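PDB 3FTB: histidinol-phosphate aminotransferase from Clostridium acetobutylicum, which probably transfers an amino group between histidinol phosphate and a keto acid partner, using pyridoxal 5'-phosphate as cofactor. Local coordinates for residues A[28-36]-A[318-326]; A[298-309]-A[332-341]. All coordinates share one frame; numbering follows the deposited sequence.

Contact 1: A[28-36]-A[318-326]; sequences LLDYSSNIN and KEDIVIRRC. With PO4 (phosphate ion), chain F.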
loop_
_atom_site.group_PDB
_atom_site.type_symbol
_atom_site.label_atom_id
_atom_site.label_comp_id
_atom_site.label_asym_id
_atom_site.label_seq_id
_atom_site.Cartn_x
_atom_site.Cartn_y
_atom_site.Cartn_z
ATOM N N LEU A 28 -20.851 12.920 17.392
ATOM C CA LEU A 28 -19.752 13.663 16.784
ATOM C C LEU A 28 -19.892 13.822 15.265
ATOM O O LEU A 28 -19.594 12.903 14.510
ATOM C CB LEU A 28 -18.414 13.001 17.120
ATOM C CG LEU A 28 -17.145 13.734 16.676
ATOM C CD1 LEU A 28 -17.293 15.247 16.805
ATOM C CD2 LEU A 28 -15.931 13.248 17.460
ATOM N N LEU A 29 -20.352 14.993 14.832
ATOM C CA LEU A 29 -20.360 15.355 13.415
ATOM C C LEU A 29 -19.009 15.943 13.003
ATOM O O LEU A 29 -18.629 17.016 13.494
ATOM C CB LEU A 29 -21.446 16.398 13.145
ATOM C CG LEU A 29 -22.806 15.905 12.661
ATOM C CD1 LEU A 29 -23.222 14.660 13.405
ATOM C CD2 LEU A 29 -23.842 17.008 12.821
ATOM N N ASP A 30 -18.289 15.258 12.113
ATOM C CA ASP A 30 -17.017 15.781 11.606
ATOM C C ASP A 30 -17.191 16.538 10.282
ATOM O O ASP A 30 -17.321 15.933 9.216
ATOM C CB ASP A 30 -15.958 14.673 11.468
ATOM C CG ASP A 30 -14.524 15.226 11.409
ATOM O OD1 ASP A 30 -13.574 14.448 11.644
ATOM O OD2 ASP A 30 -14.342 16.436 11.135
ATOM N N TYR A 31 -17.191 17.868 10.376
ATOM C CA TYR A 31 -17.320 18.748 9.222
ATOM C C TYR A 31 -15.956 19.148 8.658
ATOM O O TYR A 31 -15.862 19.953 7.725
ATOM C CB TYR A 31 -18.199 19.962 9.565
ATOM C CG TYR A 31 -19.654 19.619 9.383
ATOM C CD1 TYR A 31 -20.352 20.026 8.251
ATOM C CD2 TYR A 31 -20.313 18.824 10.306
ATOM C CE1 TYR A 31 -21.680 19.675 8.064
ATOM C CE2 TYR A 31 -21.640 18.470 10.132
ATOM C CZ TYR A 31 -22.317 18.894 9.010
ATOM O OH TYR A 31 -23.633 18.537 8.844
ATOM N N SER A 32 -14.903 18.570 9.232
ATOM C CA SER A 32 -13.591 18.616 8.605
ATOM C C SER A 32 -13.369 17.382 7.691
ATOM O O SER A 32 -12.408 17.330 6.904
ATOM C CB SER A 32 -12.484 18.788 9.656
ATOM O OG SER A 32 -12.226 17.588 10.360
ATOM N N SER A 33 -14.281 16.412 7.768
ATOM C CA SER A 33 -14.234 15.244 6.894
ATOM C C SER A 33 -15.168 15.350 5.677
ATOM O O SER A 33 -16.367 15.617 5.807
ATOM C CB SER A 33 -14.569 13.989 7.692
ATOM O OG SER A 33 -15.056 12.975 6.833
ATOM N N ASN A 34 -14.613 15.130 4.491
ATOM C CA ASN A 34 -15.389 15.229 3.259
ATOM C C ASN A 34 -15.575 13.883 2.564
ATOM O O ASN A 34 -15.282 13.733 1.382
ATOM C CB ASN A 34 -14.740 16.218 2.288
ATOM C CG ASN A 34 -14.314 17.516 2.958
ATOM O OD1 ASN A 34 -13.246 18.043 2.662
ATOM N ND2 ASN A 34 -15.147 18.043 3.847
ATOM N N ILE A 35 -16.062 12.897 3.303
ATOM C CA ILE A 35 -16.399 11.614 2.711
ATOM C C ILE A 35 -17.887 11.625 2.410
ATOM O O ILE A 35 -18.658 12.269 3.119
ATOM C CB ILE A 35 -16.065 10.431 3.649
ATOM C CG1 ILE A 35 -14.596 10.500 4.101
ATOM C CG2 ILE A 35 -16.393 9.073 2.975
ATOM C CD1 ILE A 35 -13.562 10.496 2.955
ATOM N N ASN A 36 -18.270 10.926 1.346
ATOM C CA ASN A 36 -19.659 10.809 0.913
ATOM C C ASN A 36 -20.535 10.235 2.023
ATOM O O ASN A 36 -20.222 9.190 2.588
ATOM C CB ASN A 36 -19.718 9.925 -0.344
ATOM C CG ASN A 36 -21.065 9.964 -1.046
ATOM O OD1 ASN A 36 -22.117 9.856 -0.416
ATOM N ND2 ASN A 36 -21.031 10.084 -2.372
ATOM N N LYS A 318 -17.317 22.061 21.489
ATOM C CA LYS A 318 -18.140 21.910 22.682
ATOM C C LYS A 318 -19.396 21.088 22.407
ATOM O O LYS A 318 -19.912 20.407 23.292
ATOM C CB LYS A 318 -18.543 23.285 23.205
ATOM C CG LYS A 318 -17.385 24.144 23.705
ATOM C CD LYS A 318 -17.903 25.282 24.584
ATOM C CE LYS A 318 -18.780 24.734 25.710
ATOM N NZ LYS A 318 -19.601 25.768 26.406
ATOM N N GLU A 319 -19.874 21.157 21.168
ATOM C CA GLU A 319 -21.117 20.511 20.746
ATOM C C GLU A 319 -20.838 19.251 19.941
ATOM O O GLU A 319 -21.720 18.735 19.254
ATOM C CB GLU A 319 -21.932 21.471 19.875
ATOM C CG GLU A 319 -22.092 22.851 20.460
ATOM C CD GLU A 319 -23.150 22.886 21.537
ATOM O OE1 GLU A 319 -22.790 22.982 22.732
ATOM O OE2 GLU A 319 -24.346 22.798 21.187
ATOM N N ASP A 320 -19.606 18.761 20.014
ATOM C CA ASP A 320 -19.198 17.586 19.238
ATOM C C ASP A 320 -19.379 17.832 17.751
ATOM O O ASP A 320 -19.821 16.956 17.011
ATOM C CB ASP A 320 -19.963 16.325 19.659
ATOM C CG ASP A 320 -19.705 15.943 21.100
ATOM O OD1 ASP A 320 -18.756 16.492 21.705
ATOM O OD2 ASP A 320 -20.457 15.099 21.629
ATOM N N ILE A 321 -19.046 19.041 17.327
ATOM C CA ILE A 321 -18.979 19.346 15.911
ATOM C C ILE A 321 -17.578 19.859 15.572
ATOM O O ILE A 321 -17.065 20.790 16.207
ATOM C CB ILE A 321 -20.080 20.345 15.495
ATOM C CG1 ILE A 321 -21.449 19.663 15.582
ATOM C CG2 ILE A 321 -19.834 20.870 14.082
ATOM C CD1 ILE A 321 -22.635 20.611 15.472
ATOM N N VAL A 322 -16.950 19.228 14.588
ATOM C CA VAL A 322 -15.612 19.620 14.184
ATOM C C VAL A 322 -15.697 20.372 12.868
ATOM O O VAL A 322 -16.416 19.955 11.967
ATOM C CB VAL A 322 -14.699 18.396 14.004
ATOM C CG1 VAL A 322 -13.252 18.847 13.776
ATOM C CG2 VAL A 322 -14.798 17.481 15.217
ATOM N N ILE A 323 -14.982 21.490 12.768
ATOM C CA ILE A 323 -14.810 22.159 11.477
ATOM C C ILE A 323 -13.336 22.182 11.086
ATOM O O ILE A 323 -12.473 21.662 11.800
ATOM C CB ILE A 323 -15.342 23.613 11.476
ATOM C CG1 ILE A 323 -14.476 24.513 12.370
ATOM C CG2 ILE A 323 -16.810 23.644 11.892
ATOM C CD1 ILE A 323 -14.372 25.957 11.896
ATOM N N ARG A 324 -13.049 22.796 9.947
ATOM C CA ARG A 324 -11.670 22.896 9.491
ATOM C C ARG A 324 -11.202 24.337 9.522
ATOM O O ARG A 324 -11.639 25.169 8.724
ATOM C CB ARG A 324 -11.499 22.310 8.087
ATOM C CG ARG A 324 -10.050 22.182 7.641
ATOM C CD ARG A 324 -9.320 21.108 8.437
ATOM N NE ARG A 324 -8.167 20.588 7.709
ATOM C CZ ARG A 324 -7.065 21.288 7.466
ATOM N NH1 ARG A 324 -6.973 22.540 7.891
ATOM N NH2 ARG A 324 -6.059 20.741 6.793
ATOM N N ARG A 325 -10.319 24.621 10.468
ATOM C CA ARG A 325 -9.663 25.907 10.532
ATOM C C ARG A 325 -8.658 25.958 9.401
ATOM O O ARG A 325 -7.838 25.067 9.252
ATOM C CB ARG A 325 -8.965 26.063 11.875
ATOM C CG ARG A 325 -9.936 26.051 13.039
ATOM C CD ARG A 325 -9.203 25.849 14.331
ATOM N NE ARG A 325 -8.096 26.785 14.454
ATOM C CZ ARG A 325 -7.204 26.741 15.435
ATOM N NH1 ARG A 325 -7.298 25.802 16.366
ATOM N NH2 ARG A 325 -6.221 27.629 15.483
ATOM N N CYS A 326 -8.737 27.000 8.593
ATOM C CA CYS A 326 -7.907 27.088 7.411
ATOM C C CYS A 326 -6.605 27.824 7.677
ATOM O O CYS A 326 -5.969 28.319 6.748
ATOM C CB CYS A 326 -8.695 27.743 6.277
ATOM S SG CYS A 326 -9.987 26.625 5.691
HETATM P P PO4 F . -7.794 18.100 4.260
HETATM O O1 PO4 F . -7.206 16.707 4.185
HETATM O O2 PO4 F . -6.691 19.125 4.136
HETATM O O3 PO4 F . -8.782 18.280 3.133
HETATM O O4 PO4 F . -8.507 18.270 5.584
#

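Contact 2: A[298-309]-A[332-341]; sequences NFVLCRLENISG and LDDSFVRFAI. With PO4 (phosphate ion), chain F.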
loop_
_atom_site.group_PDB
_atom_site.type_symbol
_atom_site.label_atom_id
_atom_site.label_comp_id
_atom_site.label_asym_id
_atom_site.label_seq_id
_atom_site.Cartn_x
_atom_site.Cartn_y
_atom_site.Cartn_z
ATOM N N ASN A 298 -18.170 18.510 -2.466
ATOM C CA ASN A 298 -18.903 18.361 -1.202
ATOM C C ASN A 298 -18.305 19.122 -0.001
ATOM O O ASN A 298 -18.276 18.612 1.129
ATOM C CB ASN A 298 -19.106 16.878 -0.868
ATOM C CG ASN A 298 -17.796 16.160 -0.625
ATOM O OD1 ASN A 298 -16.789 16.479 -1.251
ATOM N ND2 ASN A 298 -17.794 15.203 0.303
ATOM N N PHE A 299 -17.865 20.357 -0.247
ATOM C CA PHE A 299 -17.389 21.240 0.811
ATOM C C PHE A 299 -17.486 22.705 0.383
ATOM O O PHE A 299 -17.576 23.009 -0.807
ATOM C CB PHE A 299 -15.955 20.890 1.206
ATOM C CG PHE A 299 -15.014 20.823 0.041
ATOM C CD1 PHE A 299 -14.426 21.972 -0.461
ATOM C CD2 PHE A 299 -14.724 19.607 -0.563
ATOM C CE1 PHE A 299 -13.563 21.915 -1.545
ATOM C CE2 PHE A 299 -13.873 19.545 -1.639
ATOM C CZ PHE A 299 -13.285 20.699 -2.131
ATOM N N VAL A 300 -17.456 23.602 1.365
ATOM C CA VAL A 300 -17.658 25.032 1.138
ATOM C C VAL A 300 -16.692 25.877 1.994
ATOM O O VAL A 300 -16.546 25.627 3.193
ATOM C CB VAL A 300 -19.125 25.412 1.467
ATOM C CG1 VAL A 300 -19.445 25.090 2.931
ATOM C CG2 VAL A 300 -19.398 26.872 1.147
ATOM N N LEU A 301 -16.028 26.863 1.381
ATOM C CA LEU A 301 -15.117 27.763 2.113
ATOM C C LEU A 301 -15.778 29.090 2.519
ATOM O O LEU A 301 -16.178 29.894 1.666
ATOM C CB LEU A 301 -13.853 28.068 1.291
ATOM C CG LEU A 301 -12.845 29.044 1.911
ATOM C CD1 LEU A 301 -11.980 28.328 2.936
ATOM C CD2 LEU A 301 -11.980 29.712 0.844
ATOM N N CYS A 302 -15.857 29.326 3.824
ATOM C CA CYS A 302 -16.499 30.524 4.349
ATOM C C CYS A 302 -15.499 31.529 4.946
ATOM O O CYS A 302 -14.567 31.159 5.659
ATOM C CB CYS A 302 -17.588 30.136 5.363
ATOM S SG CYS A 302 -18.867 29.029 4.682
ATOM N N ARG A 303 -15.683 32.795 4.601
ATOM C CA ARG A 303 -14.979 33.902 5.250
ATOM C C ARG A 303 -15.837 34.383 6.417
ATOM O O ARG A 303 -17.052 34.494 6.288
ATOM C CB ARG A 303 -14.779 35.037 4.255
ATOM C CG ARG A 303 -13.923 36.165 4.756
ATOM C CD ARG A 303 -12.456 35.853 4.598
ATOM N NE ARG A 303 -11.623 36.894 5.192
ATOM C CZ ARG A 303 -11.095 37.912 4.519
ATOM N NH1 ARG A 303 -10.347 38.808 5.150
ATOM N NH2 ARG A 303 -11.304 38.030 3.216
ATOM N N LEU A 304 -15.211 34.663 7.556
ATOM C CA LEU A 304 -15.941 35.005 8.782
ATOM C C LEU A 304 -15.739 36.459 9.204
ATOM O O LEU A 304 -14.980 37.197 8.568
ATOM C CB LEU A 304 -15.537 34.074 9.931
ATOM C CG LEU A 304 -15.769 32.572 9.768
ATOM C CD1 LEU A 304 -15.552 31.869 11.106
ATOM C CD2 LEU A 304 -17.158 32.290 9.227
ATOM N N GLU A 305 -16.418 36.853 10.281
ATOM C CA GLU A 305 -16.452 38.249 10.724
ATOM C C GLU A 305 -16.871 38.382 12.192
ATOM O O GLU A 305 -17.928 37.886 12.591
ATOM C CB GLU A 305 -17.411 39.050 9.845
ATOM C CG GLU A 305 -17.348 40.544 10.071
ATOM C CD GLU A 305 -18.518 41.257 9.433
ATOM O OE1 GLU A 305 -19.591 40.628 9.319
ATOM O OE2 GLU A 305 -18.368 42.437 9.049
ATOM N N ASN A 306 -16.045 39.060 12.987
ATOM C CA ASN A 306 -16.318 39.220 14.416
ATOM C C ASN A 306 -16.183 37.919 15.188
ATOM O O ASN A 306 -16.842 37.725 16.215
ATOM C CB ASN A 306 -17.713 39.799 14.646
ATOM C CG ASN A 306 -17.816 41.238 14.219
ATOM O OD1 ASN A 306 -18.890 41.711 13.848
ATOM N ND2 ASN A 306 -16.694 41.949 14.263
ATOM N N ILE A 307 -15.327 37.035 14.680
ATOM C CA ILE A 307 -15.100 35.727 15.272
ATOM C C ILE A 307 -14.022 35.002 14.474
ATOM O O ILE A 307 -13.997 35.066 13.242
ATOM C CB ILE A 307 -16.400 34.878 15.316
ATOM C CG1 ILE A 307 -16.156 33.543 16.027
ATOM C CG2 ILE A 307 -16.962 34.668 13.917
ATOM C CD1 ILE A 307 -17.433 32.859 16.453
ATOM N N SER A 308 -13.126 34.332 15.191
ATOM C CA SER A 308 -12.037 33.584 14.579
ATOM C C SER A 308 -12.420 32.127 14.366
ATOM O O SER A 308 -13.273 31.592 15.070
ATOM C CB SER A 308 -10.786 33.665 15.453
ATOM O OG SER A 308 -11.105 33.411 16.807
ATOM N N GLY A 309 -11.788 31.490 13.384
ATOM C CA GLY A 309 -12.023 30.085 13.116
ATOM C C GLY A 309 -11.672 29.211 14.307
ATOM O O GLY A 309 -12.244 28.132 14.488
ATOM N N LEU A 332 -4.424 31.646 3.391
ATOM C CA LEU A 332 -5.602 31.786 4.236
ATOM C C LEU A 332 -5.257 32.032 5.720
ATOM O O LEU A 332 -4.278 31.495 6.250
ATOM C CB LEU A 332 -6.498 30.555 4.076
ATOM C CG LEU A 332 -6.952 30.246 2.647
ATOM C CD1 LEU A 332 -7.847 29.037 2.641
ATOM C CD2 LEU A 332 -7.673 31.432 2.020
ATOM N N ASP A 333 -6.071 32.848 6.384
ATOM C CA ASP A 333 -5.864 33.158 7.800
ATOM C C ASP A 333 -6.977 32.555 8.658
ATOM O O ASP A 333 -7.659 31.626 8.219
ATOM C CB ASP A 333 -5.718 34.674 8.020
ATOM C CG ASP A 333 -7.023 35.435 7.822
ATOM O OD1 ASP A 333 -7.994 34.841 7.313
ATOM O OD2 ASP A 333 -7.074 36.632 8.186
ATOM N N ASP A 334 -7.164 33.078 9.869
ATOM C CA ASP A 334 -8.106 32.471 10.816
ATOM C C ASP A 334 -9.564 32.881 10.591
ATOM O O ASP A 334 -10.471 32.399 11.276
ATOM C CB ASP A 334 -7.694 32.759 12.258
ATOM C CG ASP A 334 -8.080 31.637 13.213
ATOM O OD1 ASP A 334 -8.279 30.493 12.751
ATOM O OD2 ASP A 334 -8.179 31.901 14.431
ATOM N N SER A 335 -9.787 33.760 9.621
ATOM C CA SER A 335 -11.142 34.150 9.270
ATOM C C SER A 335 -11.747 33.150 8.295
ATOM O O SER A 335 -12.966 33.106 8.136
ATOM C CB SER A 335 -11.163 35.546 8.666
ATOM O OG SER A 335 -10.519 35.551 7.408
ATOM N N PHE A 336 -10.904 32.350 7.637
ATOM C CA PHE A 336 -11.405 31.298 6.744
ATOM C C PHE A 336 -11.568 29.989 7.507
ATOM O O PHE A 336 -10.740 29.640 8.358
ATOM C CB PHE A 336 -10.489 31.090 5.536
ATOM C CG PHE A 336 -10.274 32.334 4.720
ATOM C CD1 PHE A 336 -10.965 32.526 3.534
ATOM C CD2 PHE A 336 -9.377 33.308 5.137
ATOM C CE1 PHE A 336 -10.768 33.669 2.780
ATOM C CE2 PHE A 336 -9.177 34.453 4.388
ATOM C CZ PHE A 336 -9.870 34.635 3.208
ATOM N N VAL A 337 -12.662 29.294 7.217
ATOM C CA VAL A 337 -12.938 27.991 7.800
ATOM C C VAL A 337 -13.571 27.157 6.693
ATOM O O VAL A 337 -14.180 27.715 5.770
ATOM C CB VAL A 337 -13.941 28.090 8.946
ATOM C CG1 VAL A 337 -13.320 28.744 10.177
ATOM C CG2 VAL A 337 -15.169 28.863 8.488
ATOM N N ARG A 338 -13.427 25.834 6.767
ATOM C CA ARG A 338 -13.980 24.940 5.740
ATOM C C ARG A 338 -15.010 23.999 6.358
ATOM O O ARG A 338 -14.773 23.404 7.410
ATOM C CB ARG A 338 -12.873 24.131 5.047
ATOM C CG ARG A 338 -13.338 23.322 3.832
ATOM C CD ARG A 338 -12.270 22.311 3.396
ATOM N NE ARG A 338 -12.198 21.176 4.316
ATOM C CZ ARG A 338 -11.116 20.422 4.503
ATOM N NH1 ARG A 338 -9.991 20.689 3.848
ATOM N NH2 ARG A 338 -11.155 19.400 5.356
ATOM N N PHE A 339 -16.164 23.882 5.715
ATOM C CA PHE A 339 -17.210 22.989 6.200
ATOM C C PHE A 339 -17.483 21.898 5.170
ATOM O O PHE A 339 -17.508 22.155 3.963
ATOM C CB PHE A 339 -18.522 23.747 6.470
ATOM C CG PHE A 339 -18.388 24.917 7.421
ATOM C CD1 PHE A 339 -17.326 24.998 8.329
ATOM C CD2 PHE A 339 -19.353 25.927 7.429
ATOM C CE1 PHE A 339 -17.217 26.079 9.214
ATOM C CE2 PHE A 339 -19.251 27.008 8.313
ATOM C CZ PHE A 339 -18.177 27.071 9.208
ATOM N N ALA A 340 -17.715 20.684 5.644
ATOM C CA ALA A 340 -18.143 19.620 4.746
ATOM C C ALA A 340 -19.612 19.821 4.399
ATOM O O ALA A 340 -20.333 20.520 5.099
ATOM C CB ALA A 340 -17.922 18.255 5.378
ATOM N N ILE A 341 -20.042 19.224 3.297
ATOM C CA ILE A 341 -21.448 19.227 2.926
ATOM C C ILE A 341 -21.904 17.778 2.938
ATOM O O ILE A 341 -21.439 16.975 2.131
ATOM C CB ILE A 341 -21.682 19.883 1.532
ATOM C CG1 ILE A 341 -21.203 21.335 1.553
ATOM C CG2 ILE A 341 -23.158 19.817 1.131
ATOM C CD1 ILE A 341 -21.482 22.091 0.283
HETATM P P PO4 F . -7.794 18.100 4.260
HETATM O O1 PO4 F . -7.206 16.707 4.185
HETATM O O2 PO4 F . -6.691 19.125 4.136
HETATM O O3 PO4 F . -8.782 18.280 3.133
HETATM O O4 PO4 F . -8.507 18.270 5.584
HETATM O O HOH W 1 -19.642 14.957 2.126
#

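Contact 1: A[28-36]-A[318-326]
Val322 is the main bump of this contact, its isopropyl group set among Leu28, Asp30 and Ser32. Leu28 CD1 approaches Val322 CG2 from one flank at 3.7 Å, while CG1 faces the other, where Ser32 OG lies 3.8 Å away. Between them Asp30 reaches over, with OD2 3.5 Å from Val322 CB; its CG stands opposite the backbone N (chi1 -161°), which swings the carboxylate toward Val322. Leu29 and Ile321 meet on the other face of the sheet, where Leu29 CB rests on Ile321 CG1, and Tyr31 CD2 touches Ile321 CG2 obliquely. Helix 344-359 covers this side: Phe350 stacks on the Tyr31 ring, whose OH is hydrogen-bonded to Lys346 O.

The runs 28 to 32 and 320 to 324 point 3° apart, a short parallel pairing with 29-30 the outermost strand within this chain. Leu29 N donates to Asp320 O, Val322 N to Leu29 O at 3.0 Å (N-H...O 167°), and Tyr31 N to Val322 O. Further on, Ser32 CB packs against Arg324 CB.

Two donors grip Asp30 OD2: Ser32 OG on the syn lone pair at 2.5 Å, and Ser32 N on the anti side, closing an Asx turn. These bonds fix the rotation of the carboxylate, which crosses Val322 at a slant, while Arg324 NE donates to phosphate O4 at 3.2 Å, consistent with an anion-binding site beside the turn.

Contact 2: A[298-309]-A[332-341]
Arg303 lies across the Phe336 ring in a CH-pi contact, CD over one face and the guanidinium turned 20° from the ring plane, though the modelled closeness is doubtful. Leu332 CD2 covers the opposite ring face, 3.7 Å above the plane. The Arg303 chain bends at chi2 (83°), bringing NE to Ser335 OG at 2.8 Å, a bond tilted from the guanidinium plane. On the sheet face of Leu301, Arg303 and Phe336, Leu301 CD2 meets Phe336 CD1 obliquely.

On the face of Val300, Cys302, Val337 and Phe339, Cys302 SG stands oblique to the Phe339 ring, 4.8 Å from its centroid, and Val300 CG1 packs on Phe339 CB. At the strand end Leu304 crosses Val337 at about a right angle. The strands are antiparallel; Phe339 N to Val300 O is nearly straight (176°). Gly309 N, opening helix 309-317, donates to Asp334 O.

Asp333 OD1 accepts from both Ser335 N and OG, fixing the hydroxyl that receives Arg303. Arg338 runs out, then bends at chi3 to reach the phosphate, NH2 to O4 at 2.9 Å. The face carrying Phe299, Leu301 and Phe336 thus presents Arg338, near Asn155, to an anion, consistent with the substrate-carboxylate arginine of fold type I aminotransferases.

Contacts 1 and 2 lie in one mixed sheet of the smaller domain of this fold type I aminotransferase, their centres about 12 Å apart. Across the sheet the order is 29-30, 321-325, 336-340, 299-304, 289-293, so within this chain contact 1 forms an outer pairing and contact 2 an inner one. Strands 321-325 and 336-340 join them side by side, with Arg324 O 2.7 Å from Arg338 N. Along the chain the segments alternate: 28-36, 298-309, 318-326, 332-341. The N-terminal strand is thus added to a sheet otherwise built from C-terminal segments. The sheet brings arginines from two adjacent strands to one phosphate, probably from the crystallisation liquor, which probably marks part of the active-site region.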